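Local coordinates for beta-galactosidase (Geobacillus stearothermophilus, PDB 4OIF) that hydrolyses beta-D-galactosides, releasing terminal non-reducing galactose, as an intracellular, zinc-containing, homotrimeric family GH42 enzyme, at the interface of chains A and B. Numbering follows the deposited sequence. Chains: chain A/B, Beta-galactosidase.

The interface of chains A and B. Residues chain A 218, 428-429, 431, 477, 505-506, 510; chain B 371-372.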
loop_
_atom_site.group_PDB
_atom_site.type_symbol
_atom_site.label_atom_id
_atom_site.label_comp_id
_atom_site.label_asym_id
_atom_site.label_seq_id
_atom_site.Cartn_x
_atom_site.Cartn_y
_atom_site.Cartn_z
ATOM N N HIS A 218 -7.031 -18.836 15.096
ATOM C CA HIS A 218 -7.998 -19.033 14.027
ATOM C C HIS A 218 -9.410 -19.259 14.554
ATOM O O HIS A 218 -10.370 -18.723 14.013
ATOM C CB HIS A 218 -7.593 -20.217 13.142
ATOM C CG HIS A 218 -6.312 -20.012 12.388
ATOM N ND1 HIS A 218 -6.116 -18.957 11.520
ATOM C CD2 HIS A 218 -5.170 -20.744 12.353
ATOM C CE1 HIS A 218 -4.904 -19.043 10.993
ATOM N NE2 HIS A 218 -4.307 -20.113 11.489
ATOM N N ALA A 428 -6.469 -18.891 7.112
ATOM C CA ALA A 428 -5.439 -19.904 7.344
ATOM C C ALA A 428 -4.039 -19.458 6.918
ATOM O O ALA A 428 -3.860 -18.808 5.893
ATOM C CB ALA A 428 -5.822 -21.207 6.631
ATOM N N GLN A 429 -3.049 -19.801 7.729
ATOM C CA GLN A 429 -1.658 -19.565 7.374
ATOM C C GLN A 429 -1.125 -20.785 6.625
ATOM O O GLN A 429 -0.888 -21.848 7.220
ATOM C CB GLN A 429 -0.823 -19.273 8.620
ATOM C CG GLN A 429 -1.147 -17.936 9.241
ATOM C CD GLN A 429 -0.670 -16.768 8.388
ATOM O OE1 GLN A 429 0.462 -16.756 7.906
ATOM N NE2 GLN A 429 -1.532 -15.786 8.195
ATOM N N PHE A 431 -0.648 -22.550 2.192
ATOM C CA PHE A 431 -0.868 -22.452 0.756
ATOM C C PHE A 431 -0.225 -21.184 0.209
ATOM O O PHE A 431 0.918 -20.864 0.534
ATOM C CB PHE A 431 -2.369 -22.495 0.457
ATOM C CG PHE A 431 -3.100 -23.568 1.228
ATOM C CD1 PHE A 431 -2.934 -24.917 0.901
ATOM C CD2 PHE A 431 -3.930 -23.240 2.284
ATOM C CE1 PHE A 431 -3.591 -25.920 1.605
ATOM C CE2 PHE A 431 -4.596 -24.241 3.004
ATOM C CZ PHE A 431 -4.423 -25.583 2.658
ATOM N N TYR A 477 -12.257 -27.090 2.202
ATOM C CA TYR A 477 -11.197 -27.155 3.205
ATOM C C TYR A 477 -11.743 -27.440 4.596
ATOM O O TYR A 477 -11.297 -28.358 5.266
ATOM C CB TYR A 477 -10.414 -25.842 3.159
ATOM C CG TYR A 477 -9.614 -25.449 4.382
ATOM C CD1 TYR A 477 -8.307 -25.894 4.559
ATOM C CD2 TYR A 477 -10.141 -24.569 5.327
ATOM C CE1 TYR A 477 -7.560 -25.511 5.667
ATOM C CE2 TYR A 477 -9.400 -24.175 6.433
ATOM C CZ TYR A 477 -8.111 -24.653 6.596
ATOM O OH TYR A 477 -7.372 -24.282 7.700
ATOM N N ILE A 505 -9.865 -30.742 4.995
ATOM C CA ILE A 505 -8.596 -30.673 5.708
ATOM C C ILE A 505 -8.804 -30.504 7.207
ATOM O O ILE A 505 -8.018 -30.970 8.044
ATOM C CB ILE A 505 -7.768 -29.514 5.167
ATOM C CG1 ILE A 505 -7.593 -29.684 3.656
ATOM C CG2 ILE A 505 -6.425 -29.419 5.873
ATOM C CD1 ILE A 505 -6.984 -31.023 3.265
ATOM N N VAL A 506 -9.931 -29.884 7.519
ATOM C CA VAL A 506 -10.131 -29.187 8.771
ATOM C C VAL A 506 -11.592 -29.310 9.196
ATOM O O VAL A 506 -12.477 -29.360 8.336
ATOM C CB VAL A 506 -9.680 -27.710 8.583
ATOM C CG1 VAL A 506 -10.799 -26.711 8.851
ATOM C CG2 VAL A 506 -8.443 -27.431 9.396
ATOM N N ASP A 510 -11.794 -25.263 12.583
ATOM C CA ASP A 510 -10.503 -25.122 11.913
ATOM C C ASP A 510 -9.434 -25.972 12.633
ATOM O O ASP A 510 -8.258 -25.619 12.718
ATOM C CB ASP A 510 -10.082 -23.648 11.815
ATOM C CG ASP A 510 -8.966 -23.424 10.784
ATOM O OD1 ASP A 510 -9.074 -23.933 9.643
ATOM O OD2 ASP A 510 -7.960 -22.762 11.125
ATOM N N LYS B 371 -0.547 -24.327 12.522
ATOM C CA LYS B 371 -0.975 -25.701 12.269
ATOM C C LYS B 371 -0.523 -26.249 10.898
ATOM O O LYS B 371 -0.440 -27.469 10.724
ATOM C CB LYS B 371 -2.504 -25.822 12.399
ATOM C CG LYS B 371 -3.330 -25.236 11.251
ATOM C CD LYS B 371 -4.820 -25.245 11.628
ATOM C CE LYS B 371 -5.743 -25.023 10.418
ATOM N NZ LYS B 371 -5.787 -23.617 9.923
ATOM N N PHE B 372 -0.217 -25.377 9.936
ATOM C CA PHE B 372 0.299 -25.855 8.647
ATOM C C PHE B 372 1.783 -25.537 8.446
ATOM O O PHE B 372 2.315 -25.696 7.341
ATOM C CB PHE B 372 -0.533 -25.290 7.491
ATOM C CG PHE B 372 -1.952 -25.772 7.494
ATOM C CD1 PHE B 372 -2.258 -27.040 7.957
ATOM C CD2 PHE B 372 -2.982 -24.959 7.062
ATOM C CE1 PHE B 372 -3.570 -27.497 7.985
ATOM C CE2 PHE B 372 -4.300 -25.412 7.084
ATOM C CZ PHE B 372 -4.591 -26.684 7.544
HETATM O O HOH W 1 -3.362 -21.932 9.715
HETATM O O HOH W 2 -0.937 -22.666 9.737
#
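A loop of chain B, near-helical at B:Lys371 (phi/psi -60/-22°) and more open at B:Phe372, pushes both side chains among chain A loops that hold A:Gln429, A:Tyr477, A:Ile505 and A:Asp510, forming part of a subunit interface of the trimer. B:Lys371 runs nearly extended and then bends at its last torsion (chi4 -75°), which turns the ammonium NZ onto A:Asp510. B:Lys371 NZ makes a salt bridge and hydrogen bond to carboxylate A:Asp510 OD2 at 2.6 Å, on its syn side but tilted from the carboxylate plane. B:Lys371 NZ also donates to the phenol A:Tyr477 OH at 2.8 Å, meeting it tip to tip. A:Tyr477 OH in turn donates a hydrogen bond to the syn lone pair of A:Asp510 OD1 at 2.6 Å, so tyrosine and lysine hold both carboxylate oxygens. A phenylalanine in place of A:Tyr477 would probably leave B:Lys371 NZ short of an acceptor and A:Asp510 freer to turn. The two rings meet rim to rim with their planes steeply turned, B:Phe372 CE2 3.6 Å from A:Tyr477 CE1, while the methyl A:Ile505 CG2 packs 3.7 Å from B:Phe372 CZ. Within chain B, B:Lys371 CG sits over the centre of one face of the B:Phe372 ring and is likely to limit its movement. Two waters carry the polar network to the backbone of A:Gln429: water 1 joins its N to B:Lys371 NZ, and water 2 lies 2.6 Å from A:Gln429 O and 2.8 Å from B:Phe372 N.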